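PDB 4XE7: uncharacterized protein from Bacillus thuringiensis serovar kurstaki, which is a ParM-type bacterial actin, crystallised without nucleotide, that probably polymerises into cytoskeletal filaments which segregate plasmid DNA. Local coordinates for residues A[9-15]-A[145-151]; A[24-29]-A[137-141]; A[171-177]-A[188-194]; A[210-214]-A[405-409]; A[307-311]-A[323-327]. Residue numbers count along the deposited sequence, not the author numbering.

Contact 1: A[9-15]-A[145-151]; sequences NMLLGGF and EVSVPFS
In the first of the two domains of this actin-like fold, the N-terminal segment 9-15 runs alongside 145-151 in roughly the same direction, their end-to-end vectors 34° apart, both largely extended. Met10 and Ser147 form a single bridge (CA-CA 4.5 Å): Ser147 N donates to Asn9 O at 2.9 Å and Leu11 N to Ser147 O at 3.0 Å. The backbones then part around Pro149, which has no amide hydrogen to give, and meet again where Phe15 N donates to Ser151 O at 3.0 Å. One water occupies the gap. On one side of the paired backbones Leu11 (chi1 t) sets its CB 4.3 Å from both Val146 CB and Val148 CG2. Phe15 (chi1 m) lays its ring beneath the parted strands, CZ 3.8 Å from Val148 CG1, and its plane lies 8° from that of Phe150, slid so that the rings barely overlap (centroids 5.3 Å). The Pro149 ring packs against adjacent Met10 and Leu12 tips, CD 4.2 Å from Met10 CE and CG 4.1 Å from Leu12 CD1. Helices 123-140 and 402-418 supply further packing partners. The water donates to Leu11 O (2.6 Å) and Pro149 O (3.0 Å) and accepts from Gly13 N (2.7 Å).

Contact 2: A[24-29]-A[137-141]; sequences ISFLNE and AAARI
This is apolar packing of a helix end on a beta strand: the last turn of helix 123-140 rests on one face of the large sheet in the first domain of the actin-like fold. Segment 24-29 is extended through Leu27, its side chains alternating, so that Ile24 and Phe26 point toward the helix and Leu27 points away. Residues 137-140 are helical; Ile141 (phi/psi -101/15) leaves that conformation, although its N still bonds to Ala137 O at 3.1 Å. Phe26, chi1 p, is the centrepiece. Ala137 CB sits 3.6 Å from the ring centroid and 9° off the normal, a CH-pi contact over the face, while Ile141 CG2 (3.6 Å from Phe26 CE1) and Arg140 CD (4.0 Å from Phe26 CZ) meet the ring edge. Ile24 CD1 adds a 3.9 Å contact to Ala137 CB. Farther along, the CA atoms of Glu29 and Ile141 come within 6.0 Å, and Glu29 CG lies 3.9 Å from Ile141 CB. The arginine keeps only its aliphatic stem for the phenylalanine, its guanidinium forming salt bridges with Asp69, Asp67 and Glu34. Strand 21-27 is flanked in its sheet by 13-17 and 33-45, and Ser25 and Leu27 touch helix 402-418 on the face turned from helix 123-140.

Contact 3: A[171-177]-A[188-194]; sequences LYGEHTV and KIKITIN
Ile193, Ile191, Ile189, Val177 and His175 share one face of this two-stranded ladder and turn it toward helix 123-140. Ile191 CD1 meets Val177 CG2 at 4.0 Å, and Ile193 (chi1 m, chi2 t) sends CD1 to 4.2 Å from Leu171 CB, with its CG2 4.1 Å from Tyr172 CD1. His175, chi1 -36°, folds back so that NE2 donates to Leu171 O at 2.9 Å, tying the strand to the end of the preceding helix; its ND1 bonds to Ser79. Strands 173-177 and 188-193 are the antiparallel arms of a beta hairpin, axes 4.7 Å apart and directions 160° apart, set between strands 73-79 and 145-154 in the large sheet of an actin-like domain. Gly173-Ile193, His175-Ile191 and Val177-Ile189 are hydrogen-bonded pairs, each with two N-H...O bonds; Ile191 N lies 2.7 Å from His175 O, and Val177 N lies 3.0 Å from Ile189 O. Glu174-Thr192 and Thr176-Lys190 are the non-hydrogen-bonded pairs between them. Gly173 takes phi/psi 119/-164, where a side chain would jam against the preceding carbonyl. On the other, more open face Glu174 OE2 reaches Lys190 NZ in a long salt bridge of 3.9 Å, and a water links Thr176 OG1 (2.8 Å) to Lys188 NZ (3.0 Å).

Contact 4: A[210-214]-A[405-409]; sequences LFDIV and RSYLI
Leu210 ends helix 205-210, and at Phe211 the chain leaves helical angles to become strand 211-214. Phe211 uses its backbone end: its O lies 3.6 Å from Ile409 CD1 and its CB 4.2 Å from the same methyl, while the ring leads away. The same Phe211 O accepts a hydrogen bond from a water at 2.7 Å, and that water accepts one from Arg405 NH2 at 2.8 Å. Asp212 follows, its CA-to-CB bond directed away from the helix, but with chi1 t the carboxylate comes round so that OD1 forms a salt bridge with Arg405 NH2 at 2.9 Å; the hydrogen bond within that pair is weak. Asp212 OD1 also accepts from Ile213 N at 2.7 Å. The strand, half of the small antiparallel pair 211-214/217-220, packs on the C-terminal helix 402-418 of the actin-like fold, with axes 9.3 Å apart and directions crossing at 71°. Arg405, Leu408 and Ile409, spaced i, i+3 and i+4, form the helical surface it meets. Ile213 (chi1 m, chi2 t) points at them, and its extended CD1 lies 4.0 Å from Ile409 CG1 and 4.2 Å from Leu408 CG. Ile33 and Leu27 of the large sheet touch Ile213 and Leu408.

Contact 5: A[307-311]-A[323-327]; sequences LVMPE and PTFSV
Glu311, Leu307 and Phe325 carry this contact, in which helix 300-317 packs against the chain that returns after it, 323-327, extended and entering strand 326-329 at Ser326. Leu307 and Glu311, one helical turn apart, both point toward the returning chain; their CA atoms lie 6.5 Å from that of Phe325 and 5.9 Å from that of Pro323. The helix is kinked where Pro310 has no amide hydrogen for the preceding turn. Glu311 bends its side chain (chi1 and chi2 both m) so that OE1 accepts a hydrogen bond from Thr324 N at 2.9 Å. Tyr321 OH also bonds to OE1, and OE2 forms a salt bridge with Lys314. Phe325, chi1 m, swings its ring back over the helix: CE1 lies 3.5 Å from Glu311 CB and 4.0 Å from Val308 CA, with Leu307 O at the ring edge, 3.8 Å from CD1. Leu307 (chi1 t, chi2 p) spreads its methyls, CD1 4.0 Å from Phe325 CB and CD2 3.6 Å from Val327 CG2. Helix 337-362 adds Val340 beside Leu307 and Met344 beside Phe325, making a small core shared by two helices and the 326-329/332-335 hairpin. A buried carboxylate thus fixes the backbone at Thr324 while leucine, phenylalanine and valine supply the apolar packing: Glu311 is accommodated because its oxygens have partners, and its methylene carbons join the greasy side.

How the contacts relate
Contacts 1, 2 and 3 all reach the large sheet: contact 1 brings together its two outermost strands, 13-17 and 145-154, contact 3 pairs 173-179 with 188-200, the neighbour of edge strand 145-154, and contact 2 lays helix 123-140 on the sheet. Contact 4 adds helix 402-418, which touches contacts 1 and 2 through Tyr407, Leu408 and Arg405. Contact 5 stands apart, its centre about 39 Å from that of contact 1, across the chain's centre. Contacts 1, 4 and 5 are buried; 2 and 3 are partly so. Backbone hydrogen bonds dominate contact 3 and share contact 1 with a water, contact 2 is apolar, and contacts 4 and 5 each mix hydrophobic packing with one acidic side chain.

Contact 1: A[9-15]-A[145-151]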
# COMPACT_ATOMS: atom_id res chain seq x y z
N ASN A 9 -16.83 -21.15 -1.48
CA ASN A 9 -16.23 -20.66 -2.71
C ASN A 9 -16.37 -19.15 -2.81
O ASN A 9 -17.18 -18.62 -3.59
CB ASN A 9 -16.85 -21.33 -3.94
CG ASN A 9 -16.50 -22.81 -4.04
OD1 ASN A 9 -15.67 -23.31 -3.30
ND2 ASN A 9 -17.13 -23.50 -4.98
N MET A 10 -15.58 -18.44 -2.00
CA MET A 10 -15.69 -17.00 -1.91
C MET A 10 -14.37 -16.37 -1.51
O MET A 10 -13.52 -17.03 -0.88
CB MET A 10 -16.79 -16.60 -0.92
CG MET A 10 -16.39 -16.84 0.55
SD MET A 10 -15.61 -15.40 1.32
CE MET A 10 -16.93 -14.19 1.05
N LEU A 11 -14.20 -15.11 -1.89
CA LEU A 11 -13.07 -14.30 -1.49
C LEU A 11 -13.62 -13.06 -0.82
O LEU A 11 -14.49 -12.37 -1.38
CB LEU A 11 -12.20 -13.93 -2.70
CG LEU A 11 -11.08 -12.91 -2.47
CD1 LEU A 11 -9.94 -13.47 -1.57
CD2 LEU A 11 -10.54 -12.40 -3.80
N LEU A 12 -13.16 -12.79 0.39
CA LEU A 12 -13.56 -11.57 1.08
C LEU A 12 -12.40 -10.57 1.04
O LEU A 12 -11.42 -10.74 1.75
CB LEU A 12 -13.96 -11.87 2.53
CG LEU A 12 -14.61 -10.68 3.23
CD1 LEU A 12 -16.06 -10.50 2.74
CD2 LEU A 12 -14.54 -10.80 4.75
N GLY A 13 -12.51 -9.54 0.20
CA GLY A 13 -11.46 -8.56 0.06
C GLY A 13 -11.89 -7.10 0.14
O GLY A 13 -13.09 -6.78 0.21
N GLY A 14 -10.89 -6.22 0.16
CA GLY A 14 -11.10 -4.79 0.08
C GLY A 14 -10.26 -4.35 -1.10
O GLY A 14 -9.11 -4.76 -1.22
N PHE A 15 -10.83 -3.53 -1.97
CA PHE A 15 -10.18 -3.25 -3.24
C PHE A 15 -9.97 -1.76 -3.41
O PHE A 15 -10.91 -0.99 -3.56
CB PHE A 15 -10.99 -3.84 -4.39
CG PHE A 15 -11.32 -5.29 -4.19
CD1 PHE A 15 -12.53 -5.66 -3.60
CD2 PHE A 15 -10.41 -6.28 -4.52
CE1 PHE A 15 -12.83 -6.99 -3.37
CE2 PHE A 15 -10.70 -7.62 -4.30
CZ PHE A 15 -11.91 -7.98 -3.72
N GLU A 145 -13.10 -21.09 -8.08
CA GLU A 145 -14.37 -20.39 -8.24
C GLU A 145 -14.59 -19.56 -7.00
O GLU A 145 -14.59 -20.10 -5.90
CB GLU A 145 -15.57 -21.33 -8.43
CG GLU A 145 -15.67 -22.03 -9.77
CD GLU A 145 -16.98 -22.78 -9.93
OE1 GLU A 145 -17.50 -22.83 -11.06
OE2 GLU A 145 -17.50 -23.32 -8.93
N VAL A 146 -14.77 -18.26 -7.17
CA VAL A 146 -15.07 -17.42 -6.03
C VAL A 146 -16.19 -16.45 -6.32
O VAL A 146 -16.23 -15.80 -7.37
CB VAL A 146 -13.84 -16.62 -5.56
CG1 VAL A 146 -12.84 -17.55 -4.86
CG2 VAL A 146 -13.19 -15.89 -6.72
N SER A 147 -17.12 -16.39 -5.39
CA SER A 147 -18.02 -15.25 -5.30
C SER A 147 -17.24 -14.13 -4.61
O SER A 147 -16.63 -14.36 -3.57
CB SER A 147 -19.28 -15.60 -4.53
OG SER A 147 -20.01 -14.44 -4.23
N VAL A 148 -17.24 -12.94 -5.20
CA VAL A 148 -16.49 -11.80 -4.68
C VAL A 148 -17.41 -10.61 -4.38
O VAL A 148 -17.72 -9.82 -5.28
CB VAL A 148 -15.41 -11.35 -5.68
CG1 VAL A 148 -14.64 -10.14 -5.15
CG2 VAL A 148 -14.47 -12.48 -6.00
N PRO A 149 -17.86 -10.48 -3.13
CA PRO A 149 -18.63 -9.27 -2.80
C PRO A 149 -17.72 -8.04 -2.86
O PRO A 149 -16.73 -7.97 -2.14
CB PRO A 149 -19.14 -9.53 -1.39
CG PRO A 149 -18.17 -10.52 -0.80
CD PRO A 149 -17.68 -11.37 -1.96
N PHE A 150 -18.06 -7.09 -3.73
CA PHE A 150 -17.14 -5.99 -3.99
C PHE A 150 -17.21 -4.88 -2.94
O PHE A 150 -18.23 -4.24 -2.76
CB PHE A 150 -17.38 -5.39 -5.38
CG PHE A 150 -16.33 -4.40 -5.77
CD1 PHE A 150 -15.06 -4.84 -6.13
CD2 PHE A 150 -16.57 -3.04 -5.71
CE1 PHE A 150 -14.07 -3.93 -6.46
CE2 PHE A 150 -15.58 -2.13 -6.03
CZ PHE A 150 -14.33 -2.58 -6.41
N SER A 151 -16.10 -4.61 -2.28
CA SER A 151 -16.07 -3.46 -1.39
C SER A 151 -14.96 -2.54 -1.85
O SER A 151 -13.78 -2.85 -1.70
CB SER A 151 -15.89 -3.89 0.07
OG SER A 151 -15.74 -2.77 0.93
O HOH W 1 -14.43 -9.83 -1.69

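Contact 2: A[24-29]-A[137-141]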
# COMPACT_ATOMS: atom_id res chain seq x y z
N ILE A 24 -4.88 -4.67 -2.78
CA ILE A 24 -5.91 -5.54 -2.23
C ILE A 24 -5.55 -5.93 -0.81
O ILE A 24 -4.38 -6.14 -0.49
CB ILE A 24 -6.10 -6.81 -3.09
CG1 ILE A 24 -7.21 -7.70 -2.54
CG2 ILE A 24 -4.81 -7.63 -3.14
CD1 ILE A 24 -7.45 -8.99 -3.42
N SER A 25 -6.56 -6.01 0.05
CA SER A 25 -6.44 -6.67 1.33
C SER A 25 -7.51 -7.75 1.41
O SER A 25 -8.68 -7.48 1.13
CB SER A 25 -6.57 -5.68 2.49
OG SER A 25 -5.42 -4.85 2.58
N PHE A 26 -7.15 -8.98 1.77
CA PHE A 26 -8.18 -10.02 1.86
C PHE A 26 -7.94 -10.92 3.05
O PHE A 26 -6.88 -10.88 3.67
CB PHE A 26 -8.23 -10.85 0.57
CG PHE A 26 -6.98 -11.64 0.30
CD1 PHE A 26 -6.93 -13.00 0.58
CD2 PHE A 26 -5.86 -11.03 -0.23
CE1 PHE A 26 -5.77 -13.75 0.33
CE2 PHE A 26 -4.69 -11.77 -0.47
CZ PHE A 26 -4.66 -13.13 -0.20
N LEU A 27 -8.92 -11.75 3.37
CA LEU A 27 -8.74 -12.71 4.45
C LEU A 27 -8.25 -14.02 3.86
O LEU A 27 -8.87 -14.59 2.95
CB LEU A 27 -10.03 -12.90 5.24
CG LEU A 27 -10.45 -11.64 6.00
CD1 LEU A 27 -11.78 -11.84 6.73
CD2 LEU A 27 -9.34 -11.21 6.99
N ASN A 28 -7.10 -14.49 4.34
CA ASN A 28 -6.53 -15.69 3.78
C ASN A 28 -7.11 -16.91 4.50
O ASN A 28 -8.12 -16.79 5.20
CB ASN A 28 -4.99 -15.65 3.84
CG ASN A 28 -4.45 -15.52 5.26
OD1 ASN A 28 -5.14 -15.83 6.24
ND2 ASN A 28 -3.20 -15.08 5.38
N GLU A 29 -6.50 -18.07 4.35
CA GLU A 29 -7.12 -19.26 4.94
C GLU A 29 -6.99 -19.32 6.47
O GLU A 29 -7.78 -19.98 7.14
CB GLU A 29 -6.56 -20.52 4.29
CG GLU A 29 -7.04 -20.65 2.85
CD GLU A 29 -6.40 -21.81 2.14
OE1 GLU A 29 -5.19 -21.72 1.83
OE2 GLU A 29 -7.11 -22.81 1.90
N ALA A 137 -5.28 -13.54 -5.37
CA ALA A 137 -5.74 -13.89 -4.02
C ALA A 137 -6.53 -15.18 -4.03
O ALA A 137 -6.42 -16.00 -3.10
CB ALA A 137 -6.58 -12.78 -3.44
N ALA A 138 -7.34 -15.37 -5.07
CA ALA A 138 -8.14 -16.57 -5.15
C ALA A 138 -7.22 -17.78 -5.32
O ALA A 138 -7.41 -18.82 -4.69
CB ALA A 138 -9.16 -16.47 -6.27
N ALA A 139 -6.20 -17.62 -6.17
CA ALA A 139 -5.17 -18.63 -6.35
C ALA A 139 -4.45 -18.93 -5.02
O ALA A 139 -4.27 -20.10 -4.68
CB ALA A 139 -4.16 -18.19 -7.40
N ARG A 140 -4.08 -17.89 -4.27
CA ARG A 140 -3.38 -18.05 -3.00
C ARG A 140 -4.16 -18.87 -1.98
O ARG A 140 -3.58 -19.59 -1.18
CB ARG A 140 -3.06 -16.69 -2.38
CG ARG A 140 -1.97 -15.94 -3.11
CD ARG A 140 -1.62 -14.65 -2.37
NE ARG A 140 -0.52 -13.98 -3.04
CZ ARG A 140 0.16 -12.98 -2.51
NH1 ARG A 140 -0.19 -12.52 -1.31
NH2 ARG A 140 1.16 -12.42 -3.19
N ILE A 141 -5.48 -18.76 -1.99
CA ILE A 141 -6.27 -19.46 -1.01
C ILE A 141 -6.86 -20.73 -1.61
O ILE A 141 -7.75 -21.35 -1.03
CB ILE A 141 -7.34 -18.54 -0.42
CG1 ILE A 141 -8.46 -18.27 -1.42
CG2 ILE A 141 -6.71 -17.22 -0.00
CD1 ILE A 141 -9.53 -17.36 -0.86

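Contact 3: A[171-177]-A[188-194]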
# COMPACT_ATOMS: atom_id res chain seq x y z
N LEU A 171 -19.18 -3.69 -12.54
CA LEU A 171 -18.49 -4.87 -12.01
C LEU A 171 -19.33 -6.14 -11.86
O LEU A 171 -18.79 -7.24 -11.84
CB LEU A 171 -17.89 -4.53 -10.64
CG LEU A 171 -16.93 -3.35 -10.64
CD1 LEU A 171 -16.36 -3.14 -9.25
CD2 LEU A 171 -15.80 -3.63 -11.62
N TYR A 172 -20.65 -5.99 -11.73
CA TYR A 172 -21.51 -7.15 -11.54
C TYR A 172 -21.35 -8.13 -12.69
O TYR A 172 -21.12 -7.72 -13.83
CB TYR A 172 -22.98 -6.73 -11.42
CG TYR A 172 -23.31 -5.97 -10.16
CD1 TYR A 172 -22.62 -6.19 -8.97
CD2 TYR A 172 -24.34 -5.03 -10.15
CE1 TYR A 172 -22.93 -5.49 -7.82
CE2 TYR A 172 -24.66 -4.33 -9.01
CZ TYR A 172 -23.95 -4.56 -7.84
OH TYR A 172 -24.27 -3.87 -6.70
N GLY A 173 -21.45 -9.41 -12.39
CA GLY A 173 -21.38 -10.42 -13.41
C GLY A 173 -20.24 -11.40 -13.24
O GLY A 173 -19.63 -11.51 -12.17
N GLU A 174 -19.95 -12.12 -14.32
CA GLU A 174 -18.98 -13.18 -14.29
C GLU A 174 -17.73 -12.73 -15.02
O GLU A 174 -17.81 -12.02 -16.02
CB GLU A 174 -19.57 -14.44 -14.92
CG GLU A 174 -18.79 -15.71 -14.62
CD GLU A 174 -19.35 -16.91 -15.34
OE1 GLU A 174 -18.65 -17.45 -16.23
OE2 GLU A 174 -20.49 -17.33 -15.02
N HIS A 175 -16.57 -13.12 -14.50
CA HIS A 175 -15.27 -12.79 -15.08
C HIS A 175 -14.31 -13.96 -14.92
O HIS A 175 -14.22 -14.53 -13.83
CB HIS A 175 -14.67 -11.54 -14.42
CG HIS A 175 -15.69 -10.51 -14.05
ND1 HIS A 175 -16.00 -9.44 -14.88
CD2 HIS A 175 -16.47 -10.37 -12.96
CE1 HIS A 175 -16.92 -8.70 -14.30
NE2 HIS A 175 -17.23 -9.24 -13.14
N THR A 176 -13.59 -14.32 -15.97
CA THR A 176 -12.55 -15.32 -15.81
C THR A 176 -11.17 -14.72 -16.02
O THR A 176 -10.96 -13.87 -16.89
CB THR A 176 -12.72 -16.50 -16.78
OG1 THR A 176 -12.47 -16.06 -18.12
CG2 THR A 176 -14.14 -17.07 -16.67
N VAL A 177 -10.23 -15.17 -15.19
CA VAL A 177 -8.83 -14.81 -15.34
C VAL A 177 -8.02 -16.09 -15.52
O VAL A 177 -7.99 -16.94 -14.63
CB VAL A 177 -8.30 -14.04 -14.11
CG1 VAL A 177 -6.86 -13.62 -14.36
CG2 VAL A 177 -9.19 -12.84 -13.78
N LYS A 188 -7.30 -21.26 -14.13
CA LYS A 188 -8.34 -20.34 -14.58
C LYS A 188 -9.28 -20.03 -13.42
O LYS A 188 -9.93 -20.92 -12.90
CB LYS A 188 -9.10 -20.94 -15.75
CG LYS A 188 -10.09 -20.01 -16.41
CD LYS A 188 -10.35 -20.44 -17.85
CE LYS A 188 -11.49 -19.65 -18.47
NZ LYS A 188 -11.74 -20.05 -19.88
N ILE A 189 -9.35 -18.77 -13.00
CA ILE A 189 -10.20 -18.43 -11.86
C ILE A 189 -11.52 -17.82 -12.32
O ILE A 189 -11.55 -16.87 -13.09
CB ILE A 189 -9.47 -17.47 -10.87
CG1 ILE A 189 -8.50 -18.26 -9.98
CG2 ILE A 189 -10.46 -16.86 -9.91
CD1 ILE A 189 -7.24 -18.72 -10.63
N LYS A 190 -12.62 -18.38 -11.84
CA LYS A 190 -13.93 -17.87 -12.17
C LYS A 190 -14.46 -16.96 -11.06
O LYS A 190 -14.67 -17.40 -9.93
CB LYS A 190 -14.89 -19.03 -12.43
CG LYS A 190 -16.30 -18.62 -12.76
CD LYS A 190 -17.12 -19.84 -13.18
CE LYS A 190 -18.61 -19.58 -13.05
NZ LYS A 190 -19.39 -20.75 -13.54
N ILE A 191 -14.68 -15.70 -11.41
CA ILE A 191 -15.06 -14.68 -10.43
C ILE A 191 -16.49 -14.24 -10.66
O ILE A 191 -16.83 -13.78 -11.75
CB ILE A 191 -14.14 -13.44 -10.51
CG1 ILE A 191 -12.70 -13.81 -10.12
CG2 ILE A 191 -14.69 -12.26 -9.68
CD1 ILE A 191 -11.65 -12.80 -10.61
N THR A 192 -17.32 -14.38 -9.64
CA THR A 192 -18.67 -13.88 -9.74
C THR A 192 -18.90 -12.77 -8.72
O THR A 192 -18.69 -12.95 -7.53
CB THR A 192 -19.69 -15.00 -9.52
OG1 THR A 192 -19.39 -16.09 -10.40
CG2 THR A 192 -21.11 -14.50 -9.78
N ILE A 193 -19.33 -11.62 -9.22
CA ILE A 193 -19.66 -10.50 -8.36
C ILE A 193 -21.16 -10.28 -8.45
O ILE A 193 -21.68 -9.94 -9.52
CB ILE A 193 -18.91 -9.23 -8.76
CG1 ILE A 193 -17.40 -9.52 -8.86
CG2 ILE A 193 -19.22 -8.10 -7.79
CD1 ILE A 193 -16.59 -8.35 -9.41
N ASN A 194 -21.85 -10.46 -7.33
CA ASN A 194 -23.31 -10.37 -7.26
C ASN A 194 -23.81 -9.13 -6.54
O ASN A 194 -24.94 -8.69 -6.74
CB ASN A 194 -23.88 -11.60 -6.58
CG ASN A 194 -23.55 -12.87 -7.32
OD1 ASN A 194 -23.84 -13.00 -8.51
ND2 ASN A 194 -22.91 -13.82 -6.63
O HOH W 2 -13.90 -17.91 -19.68

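Contact 4: A[210-214]-A[405-409]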
# COMPACT_ATOMS: atom_id res chain seq x y z
N LEU A 210 -8.83 1.70 13.81
CA LEU A 210 -9.59 1.22 14.96
C LEU A 210 -9.69 -0.30 15.06
O LEU A 210 -9.75 -0.84 16.15
CB LEU A 210 -11.01 1.79 14.93
CG LEU A 210 -11.22 3.29 15.13
CD1 LEU A 210 -12.68 3.59 14.83
CD2 LEU A 210 -10.88 3.68 16.55
N PHE A 211 -9.74 -0.99 13.91
CA PHE A 211 -9.98 -2.43 13.94
C PHE A 211 -8.96 -3.24 13.15
O PHE A 211 -8.35 -2.74 12.20
CB PHE A 211 -11.40 -2.73 13.43
CG PHE A 211 -12.48 -2.08 14.26
CD1 PHE A 211 -12.94 -2.69 15.42
CD2 PHE A 211 -13.02 -0.87 13.90
CE1 PHE A 211 -13.93 -2.10 16.20
CE2 PHE A 211 -14.02 -0.27 14.68
CZ PHE A 211 -14.46 -0.88 15.83
N ASP A 212 -8.78 -4.49 13.56
CA ASP A 212 -7.95 -5.45 12.83
C ASP A 212 -8.78 -6.74 12.71
O ASP A 212 -9.79 -6.90 13.40
CB ASP A 212 -6.61 -5.67 13.55
CG ASP A 212 -5.58 -6.41 12.71
OD1 ASP A 212 -5.83 -6.67 11.52
OD2 ASP A 212 -4.48 -6.70 13.24
N ILE A 213 -8.38 -7.65 11.82
CA ILE A 213 -9.01 -8.96 11.74
C ILE A 213 -7.94 -10.02 11.95
O ILE A 213 -6.99 -10.12 11.16
CB ILE A 213 -9.73 -9.20 10.40
CG1 ILE A 213 -10.68 -8.05 10.06
CG2 ILE A 213 -10.47 -10.55 10.40
CD1 ILE A 213 -11.33 -8.18 8.66
N VAL A 214 -8.05 -10.79 13.02
CA VAL A 214 -7.03 -11.79 13.34
C VAL A 214 -7.67 -13.16 13.53
O VAL A 214 -8.48 -13.36 14.42
CB VAL A 214 -6.22 -11.37 14.61
CG1 VAL A 214 -5.11 -12.40 14.95
CG2 VAL A 214 -5.62 -9.98 14.42
N ARG A 405 -7.59 -2.25 3.69
CA ARG A 405 -8.00 -2.89 4.94
C ARG A 405 -9.32 -2.33 5.45
O ARG A 405 -10.15 -3.08 5.97
CB ARG A 405 -6.92 -2.73 6.02
CG ARG A 405 -5.67 -3.54 5.75
CD ARG A 405 -4.50 -3.09 6.60
NE ARG A 405 -4.73 -3.37 8.00
CZ ARG A 405 -4.33 -4.48 8.62
NH1 ARG A 405 -3.66 -5.41 7.96
NH2 ARG A 405 -4.60 -4.65 9.90
N SER A 406 -9.53 -1.02 5.29
CA SER A 406 -10.80 -0.40 5.70
C SER A 406 -11.96 -0.97 4.89
O SER A 406 -13.00 -1.34 5.45
CB SER A 406 -10.76 1.12 5.53
OG SER A 406 -9.77 1.70 6.36
N TYR A 407 -11.80 -1.01 3.58
CA TYR A 407 -12.80 -1.64 2.73
C TYR A 407 -13.04 -3.08 3.18
O TYR A 407 -14.18 -3.50 3.34
CB TYR A 407 -12.36 -1.59 1.26
CG TYR A 407 -12.19 -0.19 0.69
CD1 TYR A 407 -12.69 0.92 1.37
CD2 TYR A 407 -11.51 0.03 -0.51
CE1 TYR A 407 -12.54 2.20 0.87
CE2 TYR A 407 -11.35 1.33 -1.03
CZ TYR A 407 -11.87 2.40 -0.33
OH TYR A 407 -11.74 3.69 -0.79
N LEU A 408 -11.96 -3.84 3.42
CA LEU A 408 -12.10 -5.24 3.82
C LEU A 408 -12.94 -5.37 5.11
O LEU A 408 -13.88 -6.17 5.17
CB LEU A 408 -10.72 -5.89 4.01
CG LEU A 408 -10.68 -7.31 4.62
CD1 LEU A 408 -11.51 -8.31 3.81
CD2 LEU A 408 -9.24 -7.81 4.75
N ILE A 409 -12.60 -4.59 6.13
CA ILE A 409 -13.37 -4.61 7.38
C ILE A 409 -14.85 -4.25 7.15
O ILE A 409 -15.75 -4.90 7.70
CB ILE A 409 -12.75 -3.65 8.42
CG1 ILE A 409 -11.36 -4.14 8.82
CG2 ILE A 409 -13.64 -3.50 9.66
CD1 ILE A 409 -10.44 -3.04 9.32
O HOH W 3 -6.54 -2.61 10.16

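Contact 5: A[307-311]-A[323-327]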
# COMPACT_ATOMS: atom_id res chain seq x y z
N LEU A 307 18.39 -1.30 7.36
CA LEU A 307 18.90 -0.72 8.60
C LEU A 307 17.79 -0.28 9.55
O LEU A 307 17.79 -0.66 10.73
CB LEU A 307 19.81 0.48 8.30
CG LEU A 307 20.50 1.10 9.53
CD1 LEU A 307 21.40 0.07 10.22
CD2 LEU A 307 21.32 2.33 9.17
N VAL A 308 16.85 0.54 9.07
CA VAL A 308 15.90 1.21 9.96
C VAL A 308 14.77 0.32 10.47
O VAL A 308 14.50 0.29 11.68
CB VAL A 308 15.28 2.44 9.28
CG1 VAL A 308 14.04 2.96 10.06
CG2 VAL A 308 16.34 3.54 9.10
N MET A 309 14.10 -0.38 9.56
CA MET A 309 12.86 -1.10 9.88
C MET A 309 13.02 -2.16 10.98
O MET A 309 12.15 -2.23 11.84
CB MET A 309 12.26 -1.76 8.62
CG MET A 309 11.30 -0.88 7.83
SD MET A 309 10.08 0.00 8.86
CE MET A 309 10.52 1.67 8.44
N PRO A 310 14.09 -2.98 10.94
CA PRO A 310 14.21 -3.95 12.04
C PRO A 310 14.25 -3.30 13.42
O PRO A 310 13.60 -3.78 14.35
CB PRO A 310 15.53 -4.67 11.74
CG PRO A 310 15.64 -4.60 10.24
CD PRO A 310 15.11 -3.22 9.90
N GLU A 311 14.95 -2.18 13.55
CA GLU A 311 15.02 -1.51 14.84
C GLU A 311 13.68 -0.86 15.26
O GLU A 311 13.23 -1.02 16.40
CB GLU A 311 16.14 -0.47 14.83
CG GLU A 311 17.55 -1.07 14.86
CD GLU A 311 17.80 -1.99 16.08
OE1 GLU A 311 17.73 -1.52 17.25
OE2 GLU A 311 18.09 -3.19 15.86
N PRO A 323 17.38 1.56 20.67
CA PRO A 323 17.83 1.03 19.38
C PRO A 323 19.33 1.14 19.12
O PRO A 323 20.00 2.02 19.64
CB PRO A 323 17.06 1.88 18.37
CG PRO A 323 16.85 3.18 19.07
CD PRO A 323 16.63 2.82 20.52
N THR A 324 19.84 0.23 18.30
CA THR A 324 21.21 0.32 17.80
C THR A 324 21.17 0.20 16.29
O THR A 324 20.64 -0.78 15.77
CB THR A 324 22.12 -0.78 18.40
OG1 THR A 324 22.32 -0.52 19.79
CG2 THR A 324 23.48 -0.83 17.68
N PHE A 325 21.69 1.19 15.59
CA PHE A 325 21.81 1.09 14.14
C PHE A 325 23.26 0.77 13.75
O PHE A 325 24.17 1.61 13.87
CB PHE A 325 21.30 2.36 13.47
CG PHE A 325 19.88 2.67 13.82
CD1 PHE A 325 18.83 2.12 13.10
CD2 PHE A 325 19.59 3.48 14.91
CE1 PHE A 325 17.52 2.39 13.44
CE2 PHE A 325 18.27 3.76 15.26
CZ PHE A 325 17.24 3.23 14.53
N SER A 326 23.47 -0.46 13.32
CA SER A 326 24.79 -0.94 12.98
C SER A 326 24.86 -1.29 11.51
O SER A 326 24.10 -2.14 11.03
CB SER A 326 25.16 -2.15 13.84
OG SER A 326 26.17 -2.92 13.22
N VAL A 327 25.75 -0.63 10.80
CA VAL A 327 25.89 -0.83 9.36
C VAL A 327 27.09 -1.71 9.07
O VAL A 327 28.16 -1.52 9.67
CB VAL A 327 26.06 0.52 8.64
CG1 VAL A 327 26.38 0.32 7.18
CG2 VAL A 327 24.80 1.36 8.83